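Hemolysin-like protein containing CBS domains (Oenococcus oeni, PDB 3OCO) is of unknown function, the piece here being the paired CBS domains of a longer membrane protein whose family is tentatively linked to flavin adenine dinucleotide binding. Local coordinates at residues F10-K20 / K135-G143; A22-M32 / T128-D136. All blocks are in the same frame, centred on the assembly; numbering follows the deposited sequence.

Contact 1. Residues F10-K20 / K135-G143; sequences FMQRAFEMNDK and KDVYEELFG
L141 of helix 134-142 fits as a knob among F10, R13, A14 and M17 of helix 10-19. Its CD2 branch lies 3.8 Å from A14 CA, close against the helix backbone, while CD1 comes to the edge of the F10 ring, 4.1 Å from CE1. The F10 and F142 rings are almost parallel, planes 3° apart, but slid so far that they barely overlap; their nearest atoms, F10 CD1 and F142 CE1, are 3.8 Å apart. M17, a selenomethionine bent at chi2 and chi3, runs across L141 at about a right angle and drops its CE methyl between V137 and E140, a tight 3.5 Å from V137 CG2 and also against E140 CB. R13 lies along the last residues of 135-143, its CD beside the carbonyl oxygens of E140 and L141; L141 O lies over one guanidinium face, and NE bonds weakly to A8 O. No hydrogen bond joins the segments; K20 NZ and E140 OE2, 4.1 Å apart, are oppositely charged but too distant for a salt bridge. The axes of 10-19 and 135-142 come within 8.8 Å, at 128° between their N-to-C directions, with M17 and K20 also touching V104 of helix 104-113 and L141 meeting L141 of the second subunit.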
loop_
_atom_site.group_PDB
_atom_site.type_symbol
_atom_site.label_atom_id
_atom_site.label_comp_id
_atom_site.label_asym_id
_atom_site.label_seq_id
_atom_site.Cartn_x
_atom_site.Cartn_y
_atom_site.Cartn_z
ATOM N N PHE A 10 -14.344 -7.126 13.784
ATOM C CA PHE A 10 -12.932 -7.331 13.470
ATOM C C PHE A 10 -12.335 -8.552 14.154
ATOM O O PHE A 10 -11.626 -9.333 13.517
ATOM C CB PHE A 10 -12.095 -6.093 13.826
ATOM C CG PHE A 10 -10.612 -6.374 13.941
ATOM C CD1 PHE A 10 -9.847 -6.634 12.807
ATOM C CD2 PHE A 10 -9.990 -6.397 15.182
ATOM C CE1 PHE A 10 -8.482 -6.898 12.907
ATOM C CE2 PHE A 10 -8.633 -6.662 15.295
ATOM C CZ PHE A 10 -7.875 -6.915 14.159
HETATM N N MSE A 11 -12.603 -8.718 15.445
HETATM C CA MSE A 11 -11.930 -9.774 16.185
HETATM C C MSE A 11 -12.264 -11.160 15.612
HETATM O O MSE A 11 -11.468 -12.097 15.723
HETATM C CB MSE A 11 -12.234 -9.676 17.672
HETATM C CG MSE A 11 -11.121 -10.217 18.569
HETATM SE SE MSE A 11 -9.293 -9.702 18.060
HETATM C CE MSE A 11 -8.651 -11.471 17.481
ATOM N N GLN A 12 -13.424 -11.263 14.964
ATOM C CA GLN A 12 -13.890 -12.514 14.365
ATOM C C GLN A 12 -13.302 -12.735 12.991
ATOM O O GLN A 12 -12.934 -13.859 12.628
ATOM C CB GLN A 12 -15.403 -12.499 14.225
ATOM C CG GLN A 12 -16.146 -12.690 15.508
ATOM C CD GLN A 12 -17.637 -12.691 15.282
ATOM O OE1 GLN A 12 -18.300 -11.660 15.425
ATOM N NE2 GLN A 12 -18.175 -13.847 14.908
ATOM N N ARG A 13 -13.262 -11.659 12.212
ATOM C CA ARG A 13 -12.598 -11.691 10.927
ATOM C C ARG A 13 -11.145 -12.098 11.162
ATOM O O ARG A 13 -10.582 -12.870 10.405
ATOM C CB ARG A 13 -12.696 -10.333 10.230
ATOM C CG ARG A 13 -14.125 -9.887 9.919
ATOM C CD ARG A 13 -14.173 -8.917 8.725
ATOM N NE ARG A 13 -15.068 -7.781 8.958
ATOM C CZ ARG A 13 -15.403 -6.879 8.036
ATOM N NH1 ARG A 13 -14.924 -6.978 6.801
ATOM N NH2 ARG A 13 -16.220 -5.878 8.351
ATOM N N ALA A 14 -10.548 -11.582 12.228
ATOM C CA ALA A 14 -9.201 -11.990 12.615
ATOM C C ALA A 14 -9.118 -13.494 12.897
ATOM O O ALA A 14 -8.217 -14.164 12.393
ATOM C CB ALA A 14 -8.720 -11.194 13.824
ATOM N N PHE A 15 -10.043 -14.019 13.704
ATOM C CA PHE A 15 -10.070 -15.452 13.992
ATOM C C PHE A 15 -10.229 -16.314 12.724
ATOM O O PHE A 15 -9.511 -17.307 12.544
ATOM C CB PHE A 15 -11.144 -15.786 15.040
ATOM C CG PHE A 15 -11.319 -17.268 15.291
ATOM C CD1 PHE A 15 -10.409 -17.972 16.066
ATOM C CD2 PHE A 15 -12.401 -17.956 14.758
ATOM C CE1 PHE A 15 -10.569 -19.333 16.299
ATOM C CE2 PHE A 15 -12.567 -19.326 14.987
ATOM C CZ PHE A 15 -11.651 -20.011 15.758
ATOM N N GLU A 16 -11.159 -15.935 11.848
ATOM C CA GLU A 16 -11.401 -16.709 10.632
ATOM C C GLU A 16 -10.142 -16.775 9.814
ATOM O O GLU A 16 -9.701 -17.841 9.403
ATOM C CB GLU A 16 -12.487 -16.068 9.777
ATOM C CG GLU A 16 -13.875 -16.160 10.363
ATOM C CD GLU A 16 -14.805 -15.148 9.741
ATOM O OE1 GLU A 16 -15.271 -14.254 10.475
ATOM O OE2 GLU A 16 -15.049 -15.232 8.518
HETATM N N MSE A 17 -9.564 -15.610 9.579
HETATM C CA MSE A 17 -8.389 -15.525 8.745
HETATM C C MSE A 17 -7.216 -16.282 9.353
HETATM O O MSE A 17 -6.317 -16.721 8.632
HETATM C CB MSE A 17 -8.001 -14.072 8.528
HETATM C CG MSE A 17 -7.167 -13.856 7.263
HETATM SE SE MSE A 17 -5.697 -12.621 7.561
HETATM C CE MSE A 17 -5.785 -11.724 5.848
ATOM N N ASN A 18 -7.215 -16.420 10.675
ATOM C CA ASN A 18 -6.118 -17.096 11.354
ATOM C C ASN A 18 -5.999 -18.541 10.884
ATOM O O ASN A 18 -4.921 -19.140 10.909
ATOM C CB ASN A 18 -6.304 -17.044 12.872
ATOM C CG ASN A 18 -5.157 -17.694 13.622
ATOM O OD1 ASN A 18 -5.329 -18.726 14.283
ATOM N ND2 ASN A 18 -3.972 -17.102 13.514
ATOM N N ASP A 19 -7.118 -19.086 10.425
ATOM C CA ASP A 19 -7.191 -20.501 10.094
ATOM C C ASP A 19 -7.143 -20.748 8.592
ATOM O O ASP A 19 -7.006 -21.890 8.159
ATOM C CB ASP A 19 -8.457 -21.118 10.693
ATOM C CG ASP A 19 -8.225 -22.515 11.218
ATOM O OD1 ASP A 19 -7.074 -22.992 11.151
ATOM O OD2 ASP A 19 -9.192 -23.139 11.702
ATOM N N LYS A 20 -7.241 -19.674 7.808
ATOM C CA LYS A 20 -7.237 -19.769 6.350
ATOM C C LYS A 20 -5.847 -20.084 5.809
ATOM O O LYS A 20 -4.848 -19.962 6.517
ATOM C CB LYS A 20 -7.757 -18.474 5.724
ATOM C CG LYS A 20 -9.271 -18.358 5.670
ATOM C CD LYS A 20 -9.707 -16.893 5.631
ATOM C CE LYS A 20 -11.225 -16.768 5.608
ATOM N NZ LYS A 20 -11.793 -17.335 4.349
ATOM N N LYS A 135 -2.169 -5.783 0.772
ATOM C CA LYS A 135 -3.491 -5.381 0.302
ATOM C C LYS A 135 -4.502 -6.532 0.341
ATOM O O LYS A 135 -5.674 -6.311 0.619
ATOM C CB LYS A 135 -3.430 -4.713 -1.085
ATOM C CG LYS A 135 -3.265 -5.655 -2.274
ATOM C CD LYS A 135 -3.178 -4.884 -3.607
ATOM C CE LYS A 135 -1.912 -4.019 -3.696
ATOM N NZ LYS A 135 -1.760 -3.312 -5.013
ATOM N N ASP A 136 -4.046 -7.758 0.086
ATOM C CA ASP A 136 -4.929 -8.931 0.155
ATOM C C ASP A 136 -5.311 -9.348 1.580
ATOM O O ASP A 136 -6.414 -9.845 1.818
ATOM C CB ASP A 136 -4.306 -10.104 -0.597
ATOM C CG ASP A 136 -3.954 -9.742 -2.012
ATOM O OD1 ASP A 136 -4.873 -9.346 -2.761
ATOM O OD2 ASP A 136 -2.760 -9.822 -2.369
ATOM N N VAL A 137 -4.391 -9.158 2.518
ATOM C CA VAL A 137 -4.662 -9.383 3.930
ATOM C C VAL A 137 -5.693 -8.366 4.475
ATOM O O VAL A 137 -6.623 -8.733 5.199
ATOM C CB VAL A 137 -3.358 -9.279 4.768
ATOM C CG1 VAL A 137 -3.636 -8.699 6.157
ATOM C CG2 VAL A 137 -2.661 -10.625 4.861
ATOM N N TYR A 138 -5.527 -7.094 4.118
ATOM C CA TYR A 138 -6.420 -6.040 4.582
ATOM C C TYR A 138 -7.849 -6.207 4.066
ATOM O O TYR A 138 -8.773 -5.628 4.617
ATOM C CB TYR A 138 -5.883 -4.662 4.182
ATOM C CG TYR A 138 -6.497 -3.510 4.950
ATOM C CD1 TYR A 138 -6.038 -3.174 6.218
ATOM C CD2 TYR A 138 -7.535 -2.755 4.407
ATOM C CE1 TYR A 138 -6.595 -2.116 6.932
ATOM C CE2 TYR A 138 -8.102 -1.695 5.114
ATOM C CZ TYR A 138 -7.627 -1.380 6.377
ATOM O OH TYR A 138 -8.177 -0.336 7.092
ATOM N N GLU A 139 -8.034 -6.988 3.010
ATOM C CA GLU A 139 -9.373 -7.204 2.483
ATOM C C GLU A 139 -10.156 -8.160 3.353
ATOM O O GLU A 139 -11.356 -7.987 3.543
ATOM C CB GLU A 139 -9.316 -7.757 1.065
ATOM C CG GLU A 139 -8.875 -6.765 0.005
ATOM C CD GLU A 139 -9.118 -7.301 -1.386
ATOM O OE1 GLU A 139 -8.131 -7.620 -2.085
ATOM O OE2 GLU A 139 -10.304 -7.432 -1.762
ATOM N N GLU A 140 -9.474 -9.184 3.858
ATOM C CA GLU A 140 -10.104 -10.204 4.694
ATOM C C GLU A 140 -10.531 -9.618 6.040
ATOM O O GLU A 140 -11.596 -9.947 6.567
ATOM C CB GLU A 140 -9.142 -11.378 4.918
ATOM C CG GLU A 140 -9.766 -12.756 4.701
ATOM C CD GLU A 140 -10.410 -12.887 3.331
ATOM O OE1 GLU A 140 -9.771 -12.503 2.322
ATOM O OE2 GLU A 140 -11.560 -13.371 3.268
ATOM N N LEU A 141 -9.686 -8.744 6.581
ATOM C CA LEU A 141 -9.901 -8.152 7.887
ATOM C C LEU A 141 -10.859 -6.960 7.858
ATOM O O LEU A 141 -11.422 -6.606 8.893
ATOM C CB LEU A 141 -8.570 -7.709 8.506
ATOM C CG LEU A 141 -7.478 -8.718 8.864
ATOM C CD1 LEU A 141 -6.375 -7.980 9.588
ATOM C CD2 LEU A 141 -7.980 -9.878 9.716
ATOM N N PHE A 142 -11.053 -6.347 6.691
ATOM C CA PHE A 142 -11.841 -5.118 6.619
ATOM C C PHE A 142 -12.717 -4.960 5.377
ATOM O O PHE A 142 -13.054 -3.840 5.001
ATOM C CB PHE A 142 -10.912 -3.919 6.737
ATOM C CG PHE A 142 -10.034 -3.961 7.950
ATOM C CD1 PHE A 142 -10.549 -3.677 9.200
ATOM C CD2 PHE A 142 -8.694 -4.285 7.843
ATOM C CE1 PHE A 142 -9.740 -3.723 10.316
ATOM C CE2 PHE A 142 -7.877 -4.322 8.963
ATOM C CZ PHE A 142 -8.400 -4.043 10.194
ATOM N N GLY A 143 -13.094 -6.071 4.751
ATOM C CA GLY A 143 -13.936 -6.025 3.572
ATOM C C GLY A 143 -13.538 -4.918 2.612
ATOM O O GLY A 143 -12.356 -4.603 2.446
#

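Contact 2. Residues A22-M32 / T128-D136; sequences ASDVMVDRTSM and TSGIITDKD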
loop_
_atom_site.group_PDB
_atom_site.type_symbol
_atom_site.label_atom_id
_atom_site.label_comp_id
_atom_site.label_asym_id
_atom_site.label_seq_id
_atom_site.Cartn_x
_atom_site.Cartn_y
_atom_site.Cartn_z
ATOM N N ALA A 22 -3.042 -19.919 2.179
ATOM C CA ALA A 22 -2.627 -19.095 1.060
ATOM C C ALA A 22 -3.639 -19.030 -0.101
ATOM O O ALA A 22 -3.905 -17.954 -0.639
ATOM C CB ALA A 22 -1.256 -19.550 0.568
ATOM N N SER A 23 -4.203 -20.168 -0.483
ATOM C CA SER A 23 -5.108 -20.223 -1.633
ATOM C C SER A 23 -6.470 -19.550 -1.425
ATOM O O SER A 23 -7.197 -19.302 -2.385
ATOM C CB SER A 23 -5.287 -21.675 -2.105
ATOM O OG SER A 23 -5.793 -22.505 -1.078
ATOM N N ASP A 24 -6.818 -19.260 -0.177
ATOM C CA ASP A 24 -8.089 -18.605 0.131
ATOM C C ASP A 24 -8.033 -17.081 -0.085
ATOM O O ASP A 24 -9.055 -16.433 -0.316
ATOM C CB ASP A 24 -8.493 -18.886 1.584
ATOM C CG ASP A 24 -8.480 -20.371 1.930
ATOM O OD1 ASP A 24 -9.189 -20.776 2.872
ATOM O OD2 ASP A 24 -7.755 -21.136 1.271
ATOM N N VAL A 25 -6.825 -16.532 -0.034
ATOM C CA VAL A 25 -6.610 -15.101 0.114
ATOM C C VAL A 25 -5.939 -14.500 -1.115
ATOM O O VAL A 25 -5.980 -13.293 -1.346
ATOM C CB VAL A 25 -5.711 -14.845 1.346
ATOM C CG1 VAL A 25 -5.171 -13.436 1.345
ATOM C CG2 VAL A 25 -6.480 -15.119 2.630
HETATM N N MSE A 26 -5.331 -15.354 -1.921
HETATM C CA MSE A 26 -4.438 -14.878 -2.958
HETATM C C MSE A 26 -5.186 -14.318 -4.154
HETATM O O MSE A 26 -6.360 -14.627 -4.390
HETATM C CB MSE A 26 -3.576 -16.023 -3.446
HETATM C CG MSE A 26 -4.409 -17.052 -4.144
HETATM SE SE MSE A 26 -3.498 -18.661 -4.805
HETATM C CE MSE A 26 -5.088 -19.291 -5.772
ATOM N N VAL A 27 -4.471 -13.494 -4.913
ATOM C CA VAL A 27 -4.942 -13.042 -6.192
ATOM C C VAL A 27 -4.549 -14.169 -7.137
ATOM O O VAL A 27 -3.375 -14.500 -7.258
ATOM C CB VAL A 27 -4.275 -11.701 -6.565
ATOM C CG1 VAL A 27 -4.435 -11.372 -8.055
ATOM C CG2 VAL A 27 -4.842 -10.578 -5.697
ATOM N N ASP A 28 -5.532 -14.786 -7.774
ATOM C CA ASP A 28 -5.260 -16.008 -8.528
ATOM C C ASP A 28 -4.508 -15.741 -9.827
ATOM O O ASP A 28 -4.559 -14.629 -10.367
ATOM C CB ASP A 28 -6.543 -16.775 -8.798
ATOM C CG ASP A 28 -7.278 -16.272 -10.002
ATOM O OD1 ASP A 28 -8.047 -15.302 -9.858
ATOM O OD2 ASP A 28 -7.101 -16.863 -11.091
ATOM N N ARG A 29 -3.810 -16.763 -10.322
ATOM C CA ARG A 29 -2.912 -16.602 -11.469
ATOM C C ARG A 29 -3.595 -15.898 -12.622
ATOM O O ARG A 29 -2.965 -15.114 -13.318
ATOM C CB ARG A 29 -2.365 -17.957 -11.947
ATOM C CG ARG A 29 -1.368 -17.872 -13.098
ATOM C CD ARG A 29 -1.090 -19.227 -13.739
ATOM N NE ARG A 29 -2.325 -19.876 -14.155
ATOM C CZ ARG A 29 -2.973 -20.766 -13.408
ATOM N NH1 ARG A 29 -2.486 -21.104 -12.226
ATOM N NH2 ARG A 29 -4.105 -21.308 -13.834
ATOM N N THR A 30 -4.880 -16.171 -12.822
ATOM C CA THR A 30 -5.583 -15.635 -13.987
ATOM C C THR A 30 -5.885 -14.142 -13.865
ATOM O O THR A 30 -6.139 -13.473 -14.868
ATOM C CB THR A 30 -6.884 -16.405 -14.295
ATOM O OG1 THR A 30 -7.275 -16.149 -15.649
ATOM C CG2 THR A 30 -8.004 -15.978 -13.374
ATOM N N SER A 31 -5.838 -13.621 -12.643
ATOM C CA SER A 31 -6.089 -12.198 -12.403
ATOM C C SER A 31 -4.826 -11.344 -12.271
ATOM O O SER A 31 -4.931 -10.125 -12.176
ATOM C CB SER A 31 -6.962 -12.017 -11.160
ATOM O OG SER A 31 -8.222 -12.642 -11.343
HETATM N N MSE A 32 -3.647 -11.974 -12.265
HETATM C CA MSE A 32 -2.377 -11.258 -12.088
HETATM C C MSE A 32 -1.979 -10.428 -13.304
HETATM O O MSE A 32 -2.209 -10.840 -14.437
HETATM C CB MSE A 32 -1.212 -12.223 -11.868
HETATM C CG MSE A 32 -1.186 -13.060 -10.621
HETATM SE SE MSE A 32 0.585 -13.947 -10.551
HETATM C CE MSE A 32 0.703 -14.692 -12.352
ATOM N N THR A 128 2.578 -21.316 -10.848
ATOM C CA THR A 128 2.082 -20.172 -10.054
ATOM C C THR A 128 0.565 -20.213 -9.848
ATOM O O THR A 128 -0.189 -20.059 -10.808
ATOM C CB THR A 128 2.372 -18.841 -10.777
ATOM O OG1 THR A 128 3.790 -18.645 -10.892
ATOM C CG2 THR A 128 1.742 -17.668 -10.016
ATOM N N SER A 129 0.123 -20.413 -8.607
ATOM C CA SER A 129 -1.306 -20.407 -8.274
ATOM C C SER A 129 -1.859 -18.989 -8.115
ATOM O O SER A 129 -3.006 -18.714 -8.459
ATOM C CB SER A 129 -1.548 -21.180 -6.979
ATOM O OG SER A 129 -1.037 -22.490 -7.090
ATOM N N GLY A 130 -1.027 -18.098 -7.592
ATOM C CA GLY A 130 -1.373 -16.697 -7.435
ATOM C C GLY A 130 -0.379 -16.024 -6.499
ATOM O O GLY A 130 0.631 -16.644 -6.111
ATOM N N ILE A 131 -0.655 -14.762 -6.133
ATOM C CA ILE A 131 0.242 -14.013 -5.269
ATOM C C ILE A 131 -0.503 -13.399 -4.087
ATOM O O ILE A 131 -1.732 -13.261 -4.108
ATOM C CB ILE A 131 0.964 -12.857 -6.024
ATOM C CG1 ILE A 131 -0.003 -11.711 -6.350
ATOM C CG2 ILE A 131 1.644 -13.355 -7.271
ATOM C CD1 ILE A 131 0.647 -10.531 -7.080
ATOM N N ILE A 132 0.259 -13.021 -3.066
ATOM C CA ILE A 132 -0.292 -12.336 -1.896
ATOM C C ILE A 132 0.573 -11.170 -1.467
ATOM O O ILE A 132 1.800 -11.282 -1.419
ATOM C CB ILE A 132 -0.383 -13.245 -0.658
ATOM C CG1 ILE A 132 -1.411 -14.360 -0.862
ATOM C CG2 ILE A 132 -0.701 -12.398 0.575
ATOM C CD1 ILE A 132 -1.240 -15.510 0.115
ATOM N N THR A 133 -0.088 -10.060 -1.148
ATOM C CA THR A 133 0.545 -8.925 -0.485
ATOM C C THR A 133 -0.376 -8.342 0.588
ATOM O O THR A 133 -1.552 -8.703 0.685
ATOM C CB THR A 133 0.889 -7.832 -1.481
ATOM O OG1 THR A 133 -0.323 -7.288 -2.024
ATOM C CG2 THR A 133 1.756 -8.409 -2.607
ATOM N N ASP A 134 0.165 -7.442 1.401
ATOM C CA ASP A 134 -0.626 -6.781 2.420
ATOM C C ASP A 134 -2.042 -6.390 1.943
ATOM O O ASP A 134 -3.017 -6.642 2.632
ATOM C CB ASP A 134 0.130 -5.567 3.000
ATOM C CG ASP A 134 0.679 -4.623 1.920
ATOM O OD1 ASP A 134 0.085 -4.528 0.820
ATOM O OD2 ASP A 134 1.713 -3.969 2.177
ATOM N N LYS A 135 -2.169 -5.783 0.772
ATOM C CA LYS A 135 -3.491 -5.381 0.302
ATOM C C LYS A 135 -4.502 -6.532 0.341
ATOM O O LYS A 135 -5.674 -6.311 0.619
ATOM C CB LYS A 135 -3.430 -4.713 -1.085
ATOM C CG LYS A 135 -3.265 -5.655 -2.274
ATOM C CD LYS A 135 -3.178 -4.884 -3.607
ATOM C CE LYS A 135 -1.912 -4.019 -3.696
ATOM N NZ LYS A 135 -1.760 -3.312 -5.013
ATOM N N ASP A 136 -4.046 -7.758 0.086
ATOM C CA ASP A 136 -4.929 -8.931 0.155
ATOM C C ASP A 136 -5.311 -9.348 1.580
ATOM O O ASP A 136 -6.414 -9.845 1.818
ATOM C CB ASP A 136 -4.306 -10.104 -0.597
ATOM C CG ASP A 136 -3.954 -9.742 -2.012
ATOM O OD1 ASP A 136 -4.873 -9.346 -2.761
ATOM O OD2 ASP A 136 -2.760 -9.822 -2.369
#
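With its CG set between the backbone N and the carbonyl carbon (chi1 66°) and the rest of the chain extended, selenomethionine M26 reaches back along strand 128-132, where its CE methyl lies 3.4 Å from S129 O. R29 takes another course: CG stands opposite the backbone N, and a bend at chi3 (54°) curls the chain around T128 O, which receives NH1 at 2.9 Å in a nearly straight bond lying in the guanidinium plane. The backbone N of R29 donates to the next carbonyl, S129 O, at 2.8 Å, approaching from above the carbonyl plane. V27 and I131 form an antiparallel hydrogen-bonded pair, V27 N giving to I131 O and I131 N to V27 O. Beside it D28 and G130 come to 4.1 Å between their CA atoms, an approach that the absence of a side chain at G130 permits, with V27 O lying close to the glycine CA. S129 and G130 together face V121 in a classic beta bulge. On the side of V27 and I131, selenomethionine M32 sets its SE 3.5 Å from I131 CG2 and also touches T128 CG2. I132 packs CG1 against M26 CB and CD1 against A22. Farther along, V25 CG1 rests on D136 CB, 4.0 Å away, and V27 CG2 meets D136 OD1. The other carboxylate oxygen, D136 OD2, accepts T133 N through its anti lone pair while D136 N bonds T133 O, fixing the start of helix 134-142. Main-chain pairing therefore makes strand 27-28 an edge of the four-stranded sheet within the chain, joining a segment from each CBS sequence range; the arginine adds a charged donor to T128 O, which would probably be polarised by it.

Contacts 1 and 2 both join an N-terminal segment to the C-terminal part of the chain, their centres 15 Å apart. Helix 134-142 serves both: D136 faces 22-32, while V137, E140, L141 and F142 meet helix 10-19. They touch directly where E140 OE1 lies 4.2 Å from V25 CG2. Along the chain contact 2 is nested within the loop closed by contact 1, and helices 10-19 and 22-25 follow each other. Both touch the second subunit, contact 1 through F10, N18, L141 and F142 and contact 2 through D134. Contact 1 is mainly side-chain packing between helices, about 19 Å from the centre of the chain to its own centre; contact 2, a hydrogen-bonded strand pairing, is centred about 8 Å from it.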